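PDB 2GU0: nonstructural protein 2 from Human rotavirus C, which forms homooctamers that probably bind single-stranded RNA and act as an NTPase and RNA triphosphatase in viral genome replication and packaging within viroplasms. Local coordinates for residues F164-L169 with W223-H228; Y184-N189 with F213-H218; Y205-F210 with K293-A298. All coordinates share one frame; numbering follows the deposited sequence.

Contacts 1 and 2 belong to one five-stranded antiparallel sheet in the C-terminal, HIT-related part of the chain, and their centres lie only 5 Å apart. Each spans one intervening strand: contact 1 reaches over 182-188, contact 2 over 222-227. W223 O and I186 N, 2.7 Å apart, probably hydrogen-bond, joining these two neighbouring strands. This region holds the predicted ATP-binding residues K185, H218 and R224 and stands close to H222, the predicted active-site histidine. Contact 3, centred about 15 Å from each of the others, is a helix pair at the surface. Its segment 205-210 reaches the sheet through I206, in helix 196-209, and F210, just after it, which pack on I166, L225, Y184 and A215.

Contact 1 (F164-L169 with W223-H228); sequences FTITKL and WRLVLH
I166 and L225 meet by apolar packing, the CG2 branch of I166 coming to 4.2 Å from CD1 of L225. L225 sends its CB toward the opposing strand, whereas I166 uses this short branch for L225 while its CD1 goes to F210. Their contact lies on the sheet face that receives helix 196-209, where both residues also touch F210.

Between these two segments runs strand 182-188, antiparallel to both, so that 164-169 and 223-228 run in the same overall sense and face each other as second neighbours. The sheet is that of the HIT-related C-terminal domain. Side chains therefore bridge the middle strand above and below: Y184 packs on I166 on the first face, and K185 touches both L169 and R224 on the second.

On that second face the interaction is of an aliphatic tip with a flat cationic group. CD1 of L169 sits 3.5 Å above the guanidinium plane of R224, displaced toward its rim, and its nearest atom there is NH1, 3.6 Å from CD1. The two side chains cross at about a right angle. R224 gets there with CG anti to its backbone N (chi1 -167°) and a bend at chi3 (-68°) that turns one guanidinium face to CD1 of L169. The charged end is held by E183, whose OE1 forms a salt bridge with NH1, while E153 makes only a long, weak ion pair with NH2. R224 is a predicted ATP-binding residue, and its side chain lies about 4 Å from that of H218, another of that group.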
# COMPACT_ATOMS: atom_id res chain seq x y z
N PHE A 164 12.85 -42.85 14.11
CA PHE A 164 11.59 -42.32 13.63
C PHE A 164 11.57 -40.82 13.42
O PHE A 164 12.49 -40.10 13.83
CB PHE A 164 10.46 -42.65 14.60
CG PHE A 164 10.47 -44.07 15.08
CD1 PHE A 164 11.27 -44.44 16.16
CD2 PHE A 164 9.65 -45.02 14.49
CE1 PHE A 164 11.25 -45.74 16.64
CE2 PHE A 164 9.61 -46.31 14.96
CZ PHE A 164 10.42 -46.68 16.04
N THR A 165 10.50 -40.35 12.79
CA THR A 165 10.29 -38.94 12.54
C THR A 165 8.80 -38.65 12.58
O THR A 165 8.02 -39.36 11.96
CB THR A 165 10.83 -38.53 11.16
OG1 THR A 165 12.26 -38.67 11.14
CG2 THR A 165 10.49 -37.08 10.87
N ILE A 166 8.40 -37.63 13.33
CA ILE A 166 6.98 -37.29 13.39
C ILE A 166 6.77 -35.98 12.63
O ILE A 166 7.43 -34.99 12.90
CB ILE A 166 6.49 -37.11 14.84
CG1 ILE A 166 6.69 -38.39 15.63
CG2 ILE A 166 5.01 -36.78 14.85
CD1 ILE A 166 6.16 -38.30 17.04
N THR A 167 5.86 -35.98 11.66
CA THR A 167 5.59 -34.78 10.87
C THR A 167 4.13 -34.38 11.00
O THR A 167 3.26 -35.23 11.07
CB THR A 167 5.90 -35.01 9.40
OG1 THR A 167 5.34 -36.27 9.00
CG2 THR A 167 7.41 -35.03 9.17
N LYS A 168 3.87 -33.08 11.02
CA LYS A 168 2.49 -32.61 11.15
C LYS A 168 1.71 -32.54 9.84
O LYS A 168 2.14 -31.92 8.88
CB LYS A 168 2.47 -31.25 11.85
CG LYS A 168 1.16 -30.51 11.69
CD LYS A 168 1.15 -29.24 12.51
CE LYS A 168 0.79 -29.52 13.95
NZ LYS A 168 -0.57 -30.12 14.04
N LEU A 169 0.55 -33.19 9.83
CA LEU A 169 -0.33 -33.21 8.67
C LEU A 169 -1.43 -32.19 8.95
O LEU A 169 -2.38 -32.45 9.71
CB LEU A 169 -0.92 -34.61 8.46
CG LEU A 169 0.15 -35.61 8.02
CD1 LEU A 169 -0.40 -37.02 7.90
CD2 LEU A 169 0.70 -35.15 6.70
N TRP A 223 2.89 -44.77 10.04
CA TRP A 223 1.75 -44.63 10.94
C TRP A 223 1.12 -43.26 11.07
O TRP A 223 1.77 -42.23 10.89
CB TRP A 223 2.17 -45.14 12.32
CG TRP A 223 2.78 -46.50 12.25
CD1 TRP A 223 2.14 -47.69 12.36
CD2 TRP A 223 4.14 -46.80 11.91
NE1 TRP A 223 3.00 -48.72 12.11
CE2 TRP A 223 4.24 -48.20 11.83
CE3 TRP A 223 5.27 -46.02 11.66
CZ2 TRP A 223 5.43 -48.86 11.51
CZ3 TRP A 223 6.47 -46.67 11.34
CH2 TRP A 223 6.54 -48.08 11.26
N ARG A 224 -0.16 -43.24 11.40
CA ARG A 224 -0.88 -42.00 11.56
C ARG A 224 -1.38 -41.82 13.00
O ARG A 224 -2.06 -42.70 13.54
CB ARG A 224 -2.05 -41.94 10.56
CG ARG A 224 -2.68 -40.55 10.43
CD ARG A 224 -3.61 -40.45 9.23
NE ARG A 224 -2.89 -40.52 7.97
CZ ARG A 224 -2.90 -39.57 7.03
NH1 ARG A 224 -3.60 -38.46 7.21
NH2 ARG A 224 -2.21 -39.75 5.91
N LEU A 225 -1.02 -40.71 13.62
CA LEU A 225 -1.47 -40.39 14.97
C LEU A 225 -2.83 -39.73 14.79
O LEU A 225 -2.92 -38.65 14.21
CB LEU A 225 -0.51 -39.41 15.65
CG LEU A 225 0.83 -40.00 16.11
CD1 LEU A 225 1.76 -38.90 16.55
CD2 LEU A 225 0.59 -40.97 17.24
N VAL A 226 -3.89 -40.39 15.27
CA VAL A 226 -5.23 -39.86 15.12
C VAL A 226 -5.89 -39.63 16.47
O VAL A 226 -5.47 -40.21 17.47
CB VAL A 226 -6.11 -40.81 14.28
CG1 VAL A 226 -5.49 -40.98 12.91
CG2 VAL A 226 -6.23 -42.17 14.96
N LEU A 227 -6.90 -38.77 16.50
CA LEU A 227 -7.60 -38.48 17.74
C LEU A 227 -8.42 -39.69 18.19
O LEU A 227 -9.02 -40.37 17.35
CB LEU A 227 -8.55 -37.28 17.57
CG LEU A 227 -8.11 -35.85 17.95
CD1 LEU A 227 -6.69 -35.85 18.44
CD2 LEU A 227 -8.29 -34.94 16.76
N HIS A 228 -8.43 -39.95 19.49
CA HIS A 228 -9.20 -41.08 20.02
C HIS A 228 -10.63 -40.99 19.50
O HIS A 228 -11.26 -42.01 19.19
CB HIS A 228 -9.20 -41.08 21.55
CG HIS A 228 -7.87 -41.41 22.16
ND1 HIS A 228 -7.12 -42.51 21.78
CD2 HIS A 228 -7.17 -40.81 23.15
CE1 HIS A 228 -6.03 -42.57 22.51
NE2 HIS A 228 -6.03 -41.55 23.35

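Contact 2 (Y184-N189 with F213-H218); sequences YKITIN and FAAISH
The ring of Y184 sets its edge against the ring of F213 in an offset edge-to-face (T-shaped) pair, with the centroids 5.4 Å apart and the planes at 83°. The CD1-CE1 side of the tyrosine does the touching: CE1 lies 3.6 Å from CZ of F213, and CD1 lies 3.9 Å from CE2 of the same phenylalanine. CE2 of F213 lies in the plane of the Y184 ring, at its edge. Both residues direct CB toward the opposing strand, and Y184 places CG beside its backbone N (chi1 -61°). The two side chains cross at about a right angle. Y184 has a second aromatic neighbour in F210, also met edge-to-face.

Strands 182-188 and 213-216 are not adjacent in the sheet. Strand 222-227 lies between them, antiparallel to each, and its backbone pairs with the first through L225 to Y184 and W223 to I186. Strand 213-216 is the outermost strand of the sheet within this chain, and the contact passes over its inner neighbour in the HIT-related fold.

Further along, the packing is purely aliphatic. CD1 of I186 ends 3.9 Å from CB of A215; the isoleucine's CB points toward segment 213-218, and the methyl of A215 meets the end of its side chain. L225, on the intervening strand 222-227, also touches A215. The side chain of I186 is also about 7 Å from that of H222, the predicted catalytic histidine for NTPase and RNA triphosphatase activity.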
# COMPACT_ATOMS: atom_id res chain seq x y z
N TYR A 184 -0.91 -36.43 12.61
CA TYR A 184 0.55 -36.38 12.47
C TYR A 184 0.92 -37.71 11.82
O TYR A 184 0.11 -38.64 11.81
CB TYR A 184 1.25 -36.29 13.82
CG TYR A 184 0.90 -35.06 14.61
CD1 TYR A 184 -0.31 -34.97 15.28
CD2 TYR A 184 1.79 -33.99 14.70
CE1 TYR A 184 -0.64 -33.85 16.03
CE2 TYR A 184 1.47 -32.86 15.44
CZ TYR A 184 0.25 -32.80 16.11
OH TYR A 184 -0.09 -31.72 16.86
N LYS A 185 2.12 -37.80 11.28
CA LYS A 185 2.55 -39.04 10.65
C LYS A 185 3.92 -39.50 11.14
O LYS A 185 4.87 -38.72 11.21
CB LYS A 185 2.57 -38.89 9.13
CG LYS A 185 2.82 -40.21 8.40
CD LYS A 185 2.87 -40.06 6.88
CE LYS A 185 1.51 -39.77 6.28
NZ LYS A 185 1.57 -39.77 4.80
N ILE A 186 4.01 -40.79 11.48
CA ILE A 186 5.24 -41.41 11.94
C ILE A 186 5.81 -42.23 10.79
O ILE A 186 5.12 -43.07 10.23
CB ILE A 186 4.96 -42.39 13.08
CG1 ILE A 186 4.16 -41.70 14.18
CG2 ILE A 186 6.25 -42.94 13.61
CD1 ILE A 186 3.71 -42.67 15.25
N THR A 187 7.06 -42.00 10.42
CA THR A 187 7.65 -42.77 9.33
C THR A 187 9.03 -43.18 9.77
O THR A 187 9.69 -42.41 10.45
CB THR A 187 7.77 -41.94 8.03
OG1 THR A 187 8.65 -40.83 8.24
CG2 THR A 187 6.43 -41.41 7.61
N ILE A 188 9.47 -44.38 9.40
CA ILE A 188 10.82 -44.82 9.77
C ILE A 188 11.83 -44.18 8.82
O ILE A 188 11.52 -43.94 7.65
CB ILE A 188 10.97 -46.36 9.69
CG1 ILE A 188 10.49 -46.87 8.33
CG2 ILE A 188 10.23 -47.02 10.84
CD1 ILE A 188 10.41 -48.38 8.22
N ASN A 189 13.03 -43.90 9.31
CA ASN A 189 14.02 -43.26 8.46
C ASN A 189 14.73 -44.25 7.56
O ASN A 189 15.34 -43.87 6.56
CB ASN A 189 15.04 -42.51 9.32
CG ASN A 189 14.38 -41.59 10.34
OD1 ASN A 189 13.40 -40.91 10.03
ND2 ASN A 189 14.91 -41.56 11.56
N PHE A 213 -3.87 -38.92 21.12
CA PHE A 213 -3.80 -39.71 19.90
C PHE A 213 -3.47 -41.18 20.04
O PHE A 213 -3.01 -41.65 21.07
CB PHE A 213 -2.79 -39.10 18.95
CG PHE A 213 -2.99 -37.64 18.70
CD1 PHE A 213 -2.70 -36.72 19.69
CD2 PHE A 213 -3.43 -37.19 17.47
CE1 PHE A 213 -2.83 -35.38 19.46
CE2 PHE A 213 -3.57 -35.84 17.23
CZ PHE A 213 -3.27 -34.93 18.23
N ALA A 214 -3.70 -41.90 18.95
CA ALA A 214 -3.41 -43.33 18.87
C ALA A 214 -2.72 -43.54 17.54
O ALA A 214 -3.21 -43.13 16.50
CB ALA A 214 -4.70 -44.13 18.93
N ALA A 215 -1.55 -44.17 17.58
CA ALA A 215 -0.80 -44.43 16.38
C ALA A 215 -1.33 -45.70 15.73
O ALA A 215 -1.26 -46.78 16.32
CB ALA A 215 0.66 -44.60 16.72
N ILE A 216 -1.88 -45.55 14.53
CA ILE A 216 -2.44 -46.69 13.80
C ILE A 216 -1.68 -46.96 12.50
O ILE A 216 -0.77 -46.22 12.13
CB ILE A 216 -3.92 -46.45 13.45
CG1 ILE A 216 -4.05 -45.25 12.52
CG2 ILE A 216 -4.73 -46.22 14.71
CD1 ILE A 216 -5.48 -44.93 12.14
N SER A 217 -2.06 -48.04 11.82
CA SER A 217 -1.46 -48.39 10.55
C SER A 217 -2.51 -48.94 9.62
O SER A 217 -3.32 -49.78 10.01
CB SER A 217 -0.37 -49.44 10.71
OG SER A 217 0.04 -49.91 9.43
N HIS A 218 -2.50 -48.46 8.38
CA HIS A 218 -3.45 -48.91 7.37
C HIS A 218 -2.85 -50.11 6.65
O HIS A 218 -3.28 -50.46 5.56
CB HIS A 218 -3.74 -47.79 6.37
CG HIS A 218 -4.31 -46.55 6.97
ND1 HIS A 218 -5.44 -46.55 7.76
CD2 HIS A 218 -3.93 -45.25 6.88
CE1 HIS A 218 -5.73 -45.31 8.12
NE2 HIS A 218 -4.83 -44.50 7.59

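Contact 3 (Y205-F210 with K293-A298); sequences YIRYNF and KTVRTA
The carbonyl O of Y205 is gripped twice by N209: the backbone N of N209 gives the helical bond at 3.0 Å, and its side-chain ND2 bonds to the same O at 2.9 Å. The ND2 bond is fairly straight (162° at the hydrogen) and comes from 29° outside the carbonyl plane, with O nearly in the amide plane. This fastens the last turn of helix 196-209 and lays ND2 over one face of the Y205 ring, toward its rim.

On the side facing helix 293-307, R207 carries the contact. Its CD lies 3.5 Å from CG1 of V295, and its NH1 lies 3.6 Å from CG of R296. Bends at chi2 and chi3 draw the arginine along the neighbouring helix. In the octamer the same edge meets a second subunit, where R207 and R296 both pack on R296 of that neighbouring copy.

R207 thus brings its guanidinium NH1 against the aliphatic CG of R296, not against its charged end. R207 NH1 remains 4.9 Å from R296 NE, so the like charges would probably disfavour a closer approach, and the junction rests on van der Waals packing.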
# COMPACT_ATOMS: atom_id res chain seq x y z
N TYR A 205 7.42 -42.00 24.42
CA TYR A 205 7.51 -40.62 23.96
C TYR A 205 6.18 -40.10 23.46
O TYR A 205 5.77 -39.01 23.85
CB TYR A 205 8.54 -40.46 22.84
CG TYR A 205 8.61 -39.02 22.36
CD1 TYR A 205 9.43 -38.10 23.00
CD2 TYR A 205 7.78 -38.56 21.33
CE1 TYR A 205 9.41 -36.74 22.63
CE2 TYR A 205 7.75 -37.21 20.96
CZ TYR A 205 8.57 -36.32 21.62
OH TYR A 205 8.52 -34.99 21.28
N ILE A 206 5.49 -40.86 22.61
CA ILE A 206 4.22 -40.36 22.10
C ILE A 206 3.07 -40.46 23.09
O ILE A 206 2.05 -39.80 22.93
CB ILE A 206 3.79 -41.05 20.77
CG1 ILE A 206 3.72 -42.57 20.96
CG2 ILE A 206 4.76 -40.68 19.65
CD1 ILE A 206 3.25 -43.29 19.72
N ARG A 207 3.23 -41.28 24.13
CA ARG A 207 2.16 -41.38 25.11
C ARG A 207 2.07 -40.08 25.86
O ARG A 207 0.98 -39.57 26.11
CB ARG A 207 2.40 -42.52 26.09
CG ARG A 207 1.83 -43.85 25.67
CD ARG A 207 1.32 -44.61 26.89
NE ARG A 207 -0.13 -44.47 27.05
CZ ARG A 207 -0.78 -44.64 28.19
NH1 ARG A 207 -0.13 -44.96 29.30
NH2 ARG A 207 -2.10 -44.51 28.22
N TYR A 208 3.23 -39.53 26.21
CA TYR A 208 3.27 -38.27 26.94
C TYR A 208 3.10 -37.02 26.05
O TYR A 208 2.46 -36.06 26.45
CB TYR A 208 4.58 -38.19 27.73
CG TYR A 208 4.73 -36.91 28.52
CD1 TYR A 208 4.02 -36.70 29.70
CD2 TYR A 208 5.55 -35.89 28.05
CE1 TYR A 208 4.13 -35.50 30.40
CE2 TYR A 208 5.66 -34.69 28.74
CZ TYR A 208 4.95 -34.49 29.91
OH TYR A 208 5.05 -33.29 30.57
N ASN A 209 3.65 -37.05 24.83
CA ASN A 209 3.56 -35.91 23.91
C ASN A 209 2.32 -35.85 23.01
O ASN A 209 2.02 -34.79 22.45
CB ASN A 209 4.81 -35.85 23.03
CG ASN A 209 6.01 -35.37 23.79
OD1 ASN A 209 6.17 -34.16 24.00
ND2 ASN A 209 6.86 -36.30 24.24
N PHE A 210 1.63 -36.97 22.85
CA PHE A 210 0.43 -37.04 22.02
C PHE A 210 -0.55 -37.97 22.73
O PHE A 210 -1.00 -38.95 22.16
CB PHE A 210 0.74 -37.63 20.65
CG PHE A 210 1.78 -36.88 19.87
CD1 PHE A 210 3.13 -36.96 20.21
CD2 PHE A 210 1.41 -36.06 18.80
CE1 PHE A 210 4.09 -36.25 19.51
CE2 PHE A 210 2.37 -35.35 18.09
CZ PHE A 210 3.71 -35.44 18.44
N LYS A 293 2.40 -52.18 30.64
CA LYS A 293 2.75 -51.42 31.83
C LYS A 293 4.18 -50.94 31.67
O LYS A 293 4.58 -49.94 32.27
CB LYS A 293 2.60 -52.27 33.09
CG LYS A 293 1.15 -52.63 33.40
CD LYS A 293 1.00 -53.40 34.70
CE LYS A 293 -0.45 -53.82 34.91
NZ LYS A 293 -0.65 -54.50 36.22
N THR A 294 4.95 -51.63 30.83
CA THR A 294 6.34 -51.24 30.57
C THR A 294 6.28 -49.87 29.94
O THR A 294 7.18 -49.05 30.11
CB THR A 294 7.03 -52.18 29.58
OG1 THR A 294 7.08 -53.50 30.13
CG2 THR A 294 8.44 -51.69 29.28
N VAL A 295 5.21 -49.63 29.20
CA VAL A 295 5.00 -48.35 28.54
C VAL A 295 4.46 -47.29 29.50
O VAL A 295 4.92 -46.14 29.48
CB VAL A 295 4.06 -48.52 27.33
CG1 VAL A 295 3.65 -47.17 26.78
CG2 VAL A 295 4.77 -49.33 26.26
N ARG A 296 3.50 -47.66 30.34
CA ARG A 296 2.96 -46.71 31.31
C ARG A 296 4.09 -46.23 32.20
O ARG A 296 4.29 -45.02 32.38
CB ARG A 296 1.89 -47.37 32.18
CG ARG A 296 0.59 -47.68 31.49
CD ARG A 296 -0.24 -48.53 32.42
NE ARG A 296 -1.54 -48.88 31.85
CZ ARG A 296 -2.36 -49.78 32.39
NH1 ARG A 296 -2.01 -50.41 33.50
NH2 ARG A 296 -3.54 -50.03 31.82
N THR A 297 4.83 -47.18 32.77
CA THR A 297 5.96 -46.89 33.65
C THR A 297 6.94 -45.98 32.92
O THR A 297 7.48 -45.03 33.49
CB THR A 297 6.70 -48.19 34.08
OG1 THR A 297 5.90 -48.92 35.02
CG2 THR A 297 8.06 -47.87 34.71
N ALA A 298 7.16 -46.28 31.65
CA ALA A 298 8.08 -45.50 30.84
C ALA A 298 7.55 -44.08 30.62
O ALA A 298 8.33 -43.14 30.60
CB ALA A 298 8.31 -46.20 29.50